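Local coordinates for protein chorismate synthase (Campylobacter jejuni, PDB 1SQ1) that probably catalyses, with reduced FMN as cofactor, the anti-1,4-elimination of phosphate from 5-enolpyruvylshikimate-3-phosphate that yields chorismate, at residues Asp35-Phe38 with Leu39-Leu43; Leu222-Leu226 with Asp227-Ala231; Lys184-Ser187 with Asp188-Glu192. All coordinates share one frame; numbering follows the deposited sequence.

Overall arrangement
All three contacts are local, at the first turns of helices: contact 1 opens helix 36-45, contact 3 helix 186-198 and contact 2 helix 226-235. Centres lie 28 Å apart from contact 1 to either other and 34 Å between contacts 2 and 3, and none touches another. Contact 2 lies on the opposite side of the chain's centre from both others. It is buried and borders the second subunit; a sulfate ion, probably from the crystallisation liquor, lies about 4 Å from the side chain of D227. Contacts 1 and 3 are at the surface. Contact 1 lies nearest a predicted site, E42 being about 8 Å, side chain to side chain, from R46, the probable NADP-binding arginine.

Contact 1. Residues Asp35-Phe38 with Leu39-Leu43; sequences DEEF and LQNEL
D35 OD2 receives two backbone amides, F38 N at 3.1 Å and, less surely placed, E37 N, while the carbonyl O of the same residue accepts L39 N at 3.3 Å. The carboxylate is met by F38 N from above its plane. Beyond the cap the helical ladder continues: N41 N reaches E37 O at 2.7 Å, and Q40 N and E42 N bind E36 O and F38 O. On the outer side, the side chains of E37 and N41 run side by side, E37 CG lying 3.5 Å from N41 ND2. F38 and E42 are likewise alongside each other: with CG turned anti to the backbone N (chi1 170°), the F38 ring has E42 OE2 over one face, 4.1 Å from CE2, and ring and carboxylate planes are only 22° apart. The other oxygen of that carboxylate, OE1, forms a salt bridge with R337, and Q40 turns its amide oxygen to the backbone N of A62. L39 touches E36 CG through CD2 and packs on A136 and M140 of helix 128-143 and on A62 of strand 62-64. The whole is an N-capped helix start, with D35 as N-cap, its side chain taking amides of the first turn of helix 36-45.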
loop_
_atom_site.group_PDB
_atom_site.type_symbol
_atom_site.label_atom_id
_atom_site.label_comp_id
_atom_site.label_asym_id
_atom_site.label_seq_id
_atom_site.Cartn_x
_atom_site.Cartn_y
_atom_site.Cartn_z
ATOM N N ASP A 35 -11.659 -4.855 -26.298
ATOM C CA ASP A 35 -12.914 -5.358 -26.841
ATOM C C ASP A 35 -14.081 -4.787 -26.050
ATOM O O ASP A 35 -14.613 -5.453 -25.159
ATOM C CB ASP A 35 -12.938 -6.886 -26.763
ATOM C CG ASP A 35 -14.209 -7.482 -27.332
ATOM O OD1 ASP A 35 -14.363 -8.721 -27.256
ATOM O OD2 ASP A 35 -15.049 -6.719 -27.858
ATOM N N GLU A 36 -14.482 -3.562 -26.387
ATOM C CA GLU A 36 -15.578 -2.905 -25.684
ATOM C C GLU A 36 -16.891 -3.649 -25.813
ATOM O O GLU A 36 -17.879 -3.281 -25.189
ATOM C CB GLU A 36 -15.755 -1.470 -26.174
ATOM C CG GLU A 36 -16.511 -0.603 -25.174
ATOM C CD GLU A 36 -16.441 0.885 -25.495
ATOM O OE1 GLU A 36 -15.327 1.389 -25.786
ATOM O OE2 GLU A 36 -17.496 1.557 -25.433
ATOM N N GLU A 37 -16.900 -4.698 -26.624
ATOM C CA GLU A 37 -18.102 -5.493 -26.813
ATOM C C GLU A 37 -18.155 -6.502 -25.686
ATOM O O GLU A 37 -19.148 -6.595 -24.966
ATOM C CB GLU A 37 -18.062 -6.210 -28.164
ATOM C CG GLU A 37 -19.364 -6.910 -28.518
ATOM C CD GLU A 37 -19.395 -7.448 -29.940
ATOM O OE1 GLU A 37 -18.546 -8.309 -30.274
ATOM O OE2 GLU A 37 -20.276 -7.008 -30.718
ATOM N N PHE A 38 -17.069 -7.255 -25.542
ATOM C CA PHE A 38 -16.948 -8.257 -24.491
ATOM C C PHE A 38 -17.261 -7.612 -23.150
ATOM O O PHE A 38 -17.742 -8.273 -22.229
ATOM C CB PHE A 38 -15.530 -8.814 -24.474
ATOM C CG PHE A 38 -15.227 -9.671 -23.285
ATOM C CD1 PHE A 38 -14.685 -9.118 -22.133
ATOM C CD2 PHE A 38 -15.497 -11.036 -23.316
ATOM C CE1 PHE A 38 -14.414 -9.915 -21.031
ATOM C CE2 PHE A 38 -15.229 -11.846 -22.220
ATOM C CZ PHE A 38 -14.689 -11.288 -21.074
ATOM N N LEU A 39 -16.972 -6.319 -23.042
ATOM C CA LEU A 39 -17.245 -5.583 -21.820
ATOM C C LEU A 39 -18.746 -5.406 -21.698
ATOM O O LEU A 39 -19.357 -5.822 -20.716
ATOM C CB LEU A 39 -16.586 -4.206 -21.862
ATOM C CG LEU A 39 -17.160 -3.180 -20.886
ATOM C CD1 LEU A 39 -16.749 -3.525 -19.463
ATOM C CD2 LEU A 39 -16.668 -1.799 -21.262
ATOM N N GLN A 40 -19.336 -4.792 -22.715
ATOM C CA GLN A 40 -20.764 -4.543 -22.709
ATOM C C GLN A 40 -21.576 -5.820 -22.541
ATOM O O GLN A 40 -22.628 -5.804 -21.910
ATOM C CB GLN A 40 -21.176 -3.826 -23.989
ATOM C CG GLN A 40 -22.597 -3.312 -23.950
ATOM C CD GLN A 40 -22.825 -2.334 -22.812
ATOM O OE1 GLN A 40 -22.204 -1.269 -22.762
ATOM N NE2 GLN A 40 -23.716 -2.693 -21.887
ATOM N N ASN A 41 -21.095 -6.925 -23.100
ATOM C CA ASN A 41 -21.818 -8.187 -22.974
ATOM C C ASN A 41 -21.777 -8.732 -21.563
ATOM O O ASN A 41 -22.784 -9.205 -21.044
ATOM C CB ASN A 41 -21.257 -9.246 -23.921
ATOM C CG ASN A 41 -21.627 -8.988 -25.355
ATOM O OD1 ASN A 41 -22.759 -8.599 -25.653
ATOM N ND2 ASN A 41 -20.684 -9.217 -26.262
ATOM N N GLU A 42 -20.608 -8.673 -20.944
ATOM C CA GLU A 42 -20.463 -9.186 -19.598
ATOM C C GLU A 42 -21.405 -8.440 -18.674
ATOM O O GLU A 42 -22.050 -9.043 -17.817
ATOM C CB GLU A 42 -19.024 -9.030 -19.117
ATOM C CG GLU A 42 -18.611 -10.097 -18.127
ATOM C CD GLU A 42 -18.506 -11.476 -18.767
ATOM O OE1 GLU A 42 -18.277 -12.461 -18.035
ATOM O OE2 GLU A 42 -18.643 -11.582 -20.002
ATOM N N LEU A 43 -21.498 -7.128 -18.852
ATOM C CA LEU A 43 -22.384 -6.339 -18.006
ATOM C C LEU A 43 -23.837 -6.805 -18.147
ATOM O O LEU A 43 -24.623 -6.695 -17.201
ATOM C CB LEU A 43 -22.269 -4.842 -18.339
ATOM C CG LEU A 43 -21.091 -4.084 -17.723
ATOM C CD1 LEU A 43 -21.110 -2.644 -18.185
ATOM C CD2 LEU A 43 -21.179 -4.145 -16.208
#

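Contact 2. Residues Leu222-Leu226 with Asp227-Ala231; sequences LYDKL and DSKLA
L226 and L230, one turn apart, cross at an angle, CG of the first lying 3.7 Å from CD1 of the second. Their rotamers differ: L226 carries CG anti to its own N (chi1 -178°), whereas L230 sets CG beside its N, which turns CD1 back to L226 CG. The backbone bond from L230 N to L226 O, 3.0 Å, joins the same two residues, and both side chains also touch I276. D227 adopts the crowded position, CG between N and the carbonyl carbon (chi1 43°), which brings OD2 round to S228 N at 2.7 Å, on the anti side but 34° out of the carboxylate plane. These residues form the first turn of helix 226-235, with K225 at the N-cap; K225 O accepts K229 N at 2.9 Å. A water holds the preceding loop to this turn, donating to L222 O and S228 OG and accepting from K225 N. S228 OG also bonds H232 O of the second subunit, and the extended K225 chain carries NZ to G236 O of that subunit. K229, bent at its last two torsions, brings NZ towards D224 OD1 in a long, doubtfully placed salt bridge; its firmer partner is D342, while D224 OD2 bonds T6 OG1.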
loop_
_atom_site.group_PDB
_atom_site.type_symbol
_atom_site.label_atom_id
_atom_site.label_comp_id
_atom_site.label_asym_id
_atom_site.label_seq_id
_atom_site.Cartn_x
_atom_site.Cartn_y
_atom_site.Cartn_z
ATOM N N LEU A 222 3.993 -15.819 0.615
ATOM C CA LEU A 222 3.986 -15.355 1.990
ATOM C C LEU A 222 2.694 -14.642 2.327
ATOM O O LEU A 222 1.791 -15.263 2.888
ATOM C CB LEU A 222 5.199 -14.493 2.291
ATOM C CG LEU A 222 6.139 -15.292 3.211
ATOM C CD1 LEU A 222 5.486 -15.483 4.569
ATOM C CD2 LEU A 222 6.451 -16.661 2.615
ATOM N N TYR A 223 2.568 -13.369 1.968
ATOM C CA TYR A 223 1.337 -12.654 2.299
ATOM C C TYR A 223 0.565 -12.012 1.149
ATOM O O TYR A 223 -0.053 -10.957 1.309
ATOM C CB TYR A 223 1.615 -11.630 3.405
ATOM C CG TYR A 223 2.130 -12.326 4.641
ATOM C CD1 TYR A 223 1.354 -13.290 5.293
ATOM C CD2 TYR A 223 3.432 -12.130 5.077
ATOM C CE1 TYR A 223 1.875 -14.053 6.336
ATOM C CE2 TYR A 223 3.958 -12.883 6.110
ATOM C CZ TYR A 223 3.180 -13.844 6.735
ATOM O OH TYR A 223 3.734 -14.602 7.741
ATOM N N ASP A 224 0.593 -12.662 -0.010
ATOM C CA ASP A 224 -0.161 -12.195 -1.170
ATOM C C ASP A 224 -0.282 -13.365 -2.138
ATOM O O ASP A 224 -0.188 -13.215 -3.358
ATOM C CB ASP A 224 0.501 -10.983 -1.840
ATOM C CG ASP A 224 -0.506 -10.130 -2.626
ATOM O OD1 ASP A 224 -1.720 -10.220 -2.324
ATOM O OD2 ASP A 224 -0.090 -9.358 -3.522
ATOM N N LYS A 225 -0.499 -14.536 -1.541
ATOM C CA LYS A 225 -0.654 -15.798 -2.241
ATOM C C LYS A 225 -1.914 -15.785 -3.101
ATOM O O LYS A 225 -2.899 -15.125 -2.771
ATOM C CB LYS A 225 -0.728 -16.924 -1.210
ATOM C CG LYS A 225 0.463 -16.975 -0.257
ATOM C CD LYS A 225 0.364 -18.204 0.629
ATOM C CE LYS A 225 1.684 -18.542 1.292
ATOM N NZ LYS A 225 1.571 -19.797 2.103
ATOM N N LEU A 226 -1.881 -16.521 -4.204
ATOM C CA LEU A 226 -3.016 -16.561 -5.094
ATOM C C LEU A 226 -4.294 -17.041 -4.403
ATOM O O LEU A 226 -5.381 -16.537 -4.689
ATOM C CB LEU A 226 -2.710 -17.431 -6.309
ATOM C CG LEU A 226 -3.903 -17.433 -7.266
ATOM C CD1 LEU A 226 -4.147 -16.022 -7.777
ATOM C CD2 LEU A 226 -3.657 -18.393 -8.398
ATOM N N ASP A 227 -4.195 -18.013 -3.502
ATOM C CA ASP A 227 -5.416 -18.458 -2.824
ATOM C C ASP A 227 -5.907 -17.356 -1.871
ATOM O O ASP A 227 -7.105 -17.058 -1.833
ATOM C CB ASP A 227 -5.198 -19.794 -2.091
ATOM C CG ASP A 227 -3.898 -19.841 -1.343
ATOM O OD1 ASP A 227 -3.553 -20.910 -0.803
ATOM O OD2 ASP A 227 -3.215 -18.802 -1.302
ATOM N N SER A 228 -4.990 -16.737 -1.125
ATOM C CA SER A 228 -5.356 -15.639 -0.222
ATOM C C SER A 228 -6.144 -14.583 -0.994
ATOM O O SER A 228 -7.288 -14.289 -0.666
ATOM C CB SER A 228 -4.119 -14.957 0.370
ATOM O OG SER A 228 -3.507 -15.738 1.379
ATOM N N LYS A 229 -5.517 -14.009 -2.014
ATOM C CA LYS A 229 -6.159 -12.988 -2.819
ATOM C C LYS A 229 -7.502 -13.459 -3.308
ATOM O O LYS A 229 -8.463 -12.712 -3.302
ATOM C CB LYS A 229 -5.296 -12.641 -4.029
ATOM C CG LYS A 229 -4.038 -11.865 -3.739
ATOM C CD LYS A 229 -3.150 -11.828 -4.968
ATOM C CE LYS A 229 -2.399 -10.520 -5.051
ATOM N NZ LYS A 229 -3.295 -9.413 -5.513
ATOM N N LEU A 230 -7.574 -14.702 -3.750
ATOM C CA LEU A 230 -8.829 -15.208 -4.269
ATOM C C LEU A 230 -9.878 -15.254 -3.187
ATOM O O LEU A 230 -11.020 -14.853 -3.408
ATOM C CB LEU A 230 -8.633 -16.595 -4.855
ATOM C CG LEU A 230 -7.897 -16.590 -6.187
ATOM C CD1 LEU A 230 -7.454 -18.009 -6.510
ATOM C CD2 LEU A 230 -8.806 -16.017 -7.280
ATOM N N ALA A 231 -9.478 -15.743 -2.017
ATOM C CA ALA A 231 -10.372 -15.862 -0.875
ATOM C C ALA A 231 -10.888 -14.506 -0.438
ATOM O O ALA A 231 -12.050 -14.362 -0.051
ATOM C CB ALA A 231 -9.644 -16.517 0.268
HETATM O O HOH W 1 -0.883 -14.719 1.543
#

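Contact 3. Residues Lys184-Ser187 with Asp188-Glu192; sequences KLES and DFKNE
The first turn of helix 186-198 is built around the carbonyl of L185, the residue just before the helix, and lies at the surface of the subunit, where F189 and D188 pack against F159 of strand 159-160. L185 O accepts F189 N at 3.0 Å, and D188 N adds a second, weak bond to the same oxygen. That oxygen also sits above the F189 ring, 3.4 Å from its plane and shifted toward the rim. Over the same face L185 CB makes a CH-pi contact, 4.1 Å from the ring centroid, with CD2 of the leucine reaching CZ. The first torsion of F189, which keeps CG beside the backbone N (chi1 -65°), folds the ring back against L185. The phenylalanine is buried and also touches V156, F159 and I178, so the contact joins the helix start to the sheet edge. Further round the turn, K190 runs fully extended across the bent side chain of E186, and its NZ forms a salt bridge with a weak bond to E186 OE1, whose placement is uncertain; the stronger partner of NZ is E177. The ammonium group probably offsets the like charges of E186 and E177, which lie close together. At the exposed side N191 N bonds S187 O at 3.1 Å, and the S187 hydroxyl, OG, donates to D188 OD2 at 2.9 Å, meeting the carboxylate on its anti side, 31° out of plane.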
loop_
_atom_site.group_PDB
_atom_site.type_symbol
_atom_site.label_atom_id
_atom_site.label_comp_id
_atom_site.label_asym_id
_atom_site.label_seq_id
_atom_site.Cartn_x
_atom_site.Cartn_y
_atom_site.Cartn_z
ATOM N N LYS A 184 -29.282 -31.712 -15.455
ATOM C CA LYS A 184 -30.247 -32.611 -14.834
ATOM C C LYS A 184 -30.981 -31.930 -13.669
ATOM O O LYS A 184 -32.062 -32.367 -13.257
ATOM C CB LYS A 184 -29.530 -33.876 -14.347
ATOM C CG LYS A 184 -30.396 -34.834 -13.535
ATOM C CD LYS A 184 -31.604 -35.362 -14.318
ATOM C CE LYS A 184 -32.396 -36.365 -13.475
ATOM N NZ LYS A 184 -33.475 -37.061 -14.225
ATOM N N LEU A 185 -30.402 -30.853 -13.145
ATOM C CA LEU A 185 -31.011 -30.124 -12.038
ATOM C C LEU A 185 -31.446 -28.719 -12.436
ATOM O O LEU A 185 -31.948 -27.966 -11.608
ATOM C CB LEU A 185 -30.036 -30.044 -10.855
ATOM C CG LEU A 185 -29.840 -31.267 -9.948
ATOM C CD1 LEU A 185 -29.852 -32.549 -10.756
ATOM C CD2 LEU A 185 -28.529 -31.121 -9.193
ATOM N N GLU A 186 -31.268 -28.369 -13.703
ATOM C CA GLU A 186 -31.626 -27.033 -14.163
ATOM C C GLU A 186 -33.100 -26.693 -13.941
ATOM O O GLU A 186 -33.455 -25.523 -13.785
ATOM C CB GLU A 186 -31.252 -26.870 -15.641
ATOM C CG GLU A 186 -31.133 -25.425 -16.117
ATOM C CD GLU A 186 -32.225 -25.041 -17.094
ATOM O OE1 GLU A 186 -32.160 -23.927 -17.663
ATOM O OE2 GLU A 186 -33.157 -25.854 -17.290
ATOM N N SER A 187 -33.958 -27.709 -13.921
ATOM C CA SER A 187 -35.388 -27.486 -13.706
ATOM C C SER A 187 -35.684 -27.297 -12.218
ATOM O O SER A 187 -36.589 -26.553 -11.850
ATOM C CB SER A 187 -36.205 -28.672 -14.229
ATOM O OG SER A 187 -36.198 -29.743 -13.296
ATOM N N ASP A 188 -34.923 -27.986 -11.370
ATOM C CA ASP A 188 -35.111 -27.892 -9.926
ATOM C C ASP A 188 -34.627 -26.544 -9.398
ATOM O O ASP A 188 -35.267 -25.939 -8.530
ATOM C CB ASP A 188 -34.368 -29.018 -9.203
ATOM C CG ASP A 188 -34.801 -30.391 -9.667
ATOM O OD1 ASP A 188 -35.051 -31.269 -8.803
ATOM O OD2 ASP A 188 -34.886 -30.591 -10.905
ATOM N N PHE A 189 -33.496 -26.071 -9.909
ATOM C CA PHE A 189 -33.001 -24.788 -9.466
ATOM C C PHE A 189 -34.070 -23.737 -9.758
ATOM O O PHE A 189 -34.462 -22.985 -8.866
ATOM C CB PHE A 189 -31.702 -24.420 -10.187
ATOM C CG PHE A 189 -30.549 -25.334 -9.881
ATOM C CD1 PHE A 189 -30.546 -26.123 -8.733
ATOM C CD2 PHE A 189 -29.454 -25.401 -10.735
ATOM C CE1 PHE A 189 -29.475 -26.966 -8.442
ATOM C CE2 PHE A 189 -28.378 -26.242 -10.446
ATOM C CZ PHE A 189 -28.390 -27.022 -9.301
ATOM N N LYS A 190 -34.550 -23.699 -11.002
ATOM C CA LYS A 190 -35.565 -22.724 -11.415
ATOM C C LYS A 190 -36.786 -22.738 -10.514
ATOM O O LYS A 190 -37.252 -21.699 -10.042
ATOM C CB LYS A 190 -36.002 -23.000 -12.854
ATOM C CG LYS A 190 -34.920 -22.748 -13.877
ATOM C CD LYS A 190 -35.421 -22.984 -15.279
ATOM C CE LYS A 190 -34.359 -22.626 -16.300
ATOM N NZ LYS A 190 -34.842 -22.856 -17.696
ATOM N N ASN A 191 -37.301 -23.941 -10.304
ATOM C CA ASN A 191 -38.460 -24.176 -9.469
ATOM C C ASN A 191 -38.166 -23.685 -8.056
ATOM O O ASN A 191 -38.944 -22.915 -7.490
ATOM C CB ASN A 191 -38.764 -25.673 -9.472
ATOM C CG ASN A 191 -39.520 -26.114 -8.252
ATOM O OD1 ASN A 191 -39.122 -27.065 -7.573
ATOM N ND2 ASN A 191 -40.616 -25.430 -7.959
ATOM N N GLU A 192 -37.036 -24.128 -7.500
ATOM C CA GLU A 192 -36.622 -23.746 -6.146
ATOM C C GLU A 192 -36.559 -22.230 -6.004
ATOM O O GLU A 192 -36.961 -21.678 -4.980
ATOM C CB GLU A 192 -35.250 -24.356 -5.820
ATOM C CG GLU A 192 -34.612 -23.835 -4.533
ATOM C CD GLU A 192 -35.336 -24.295 -3.285
ATOM O OE1 GLU A 192 -34.935 -23.900 -2.168
ATOM O OE2 GLU A 192 -36.306 -25.064 -3.414
#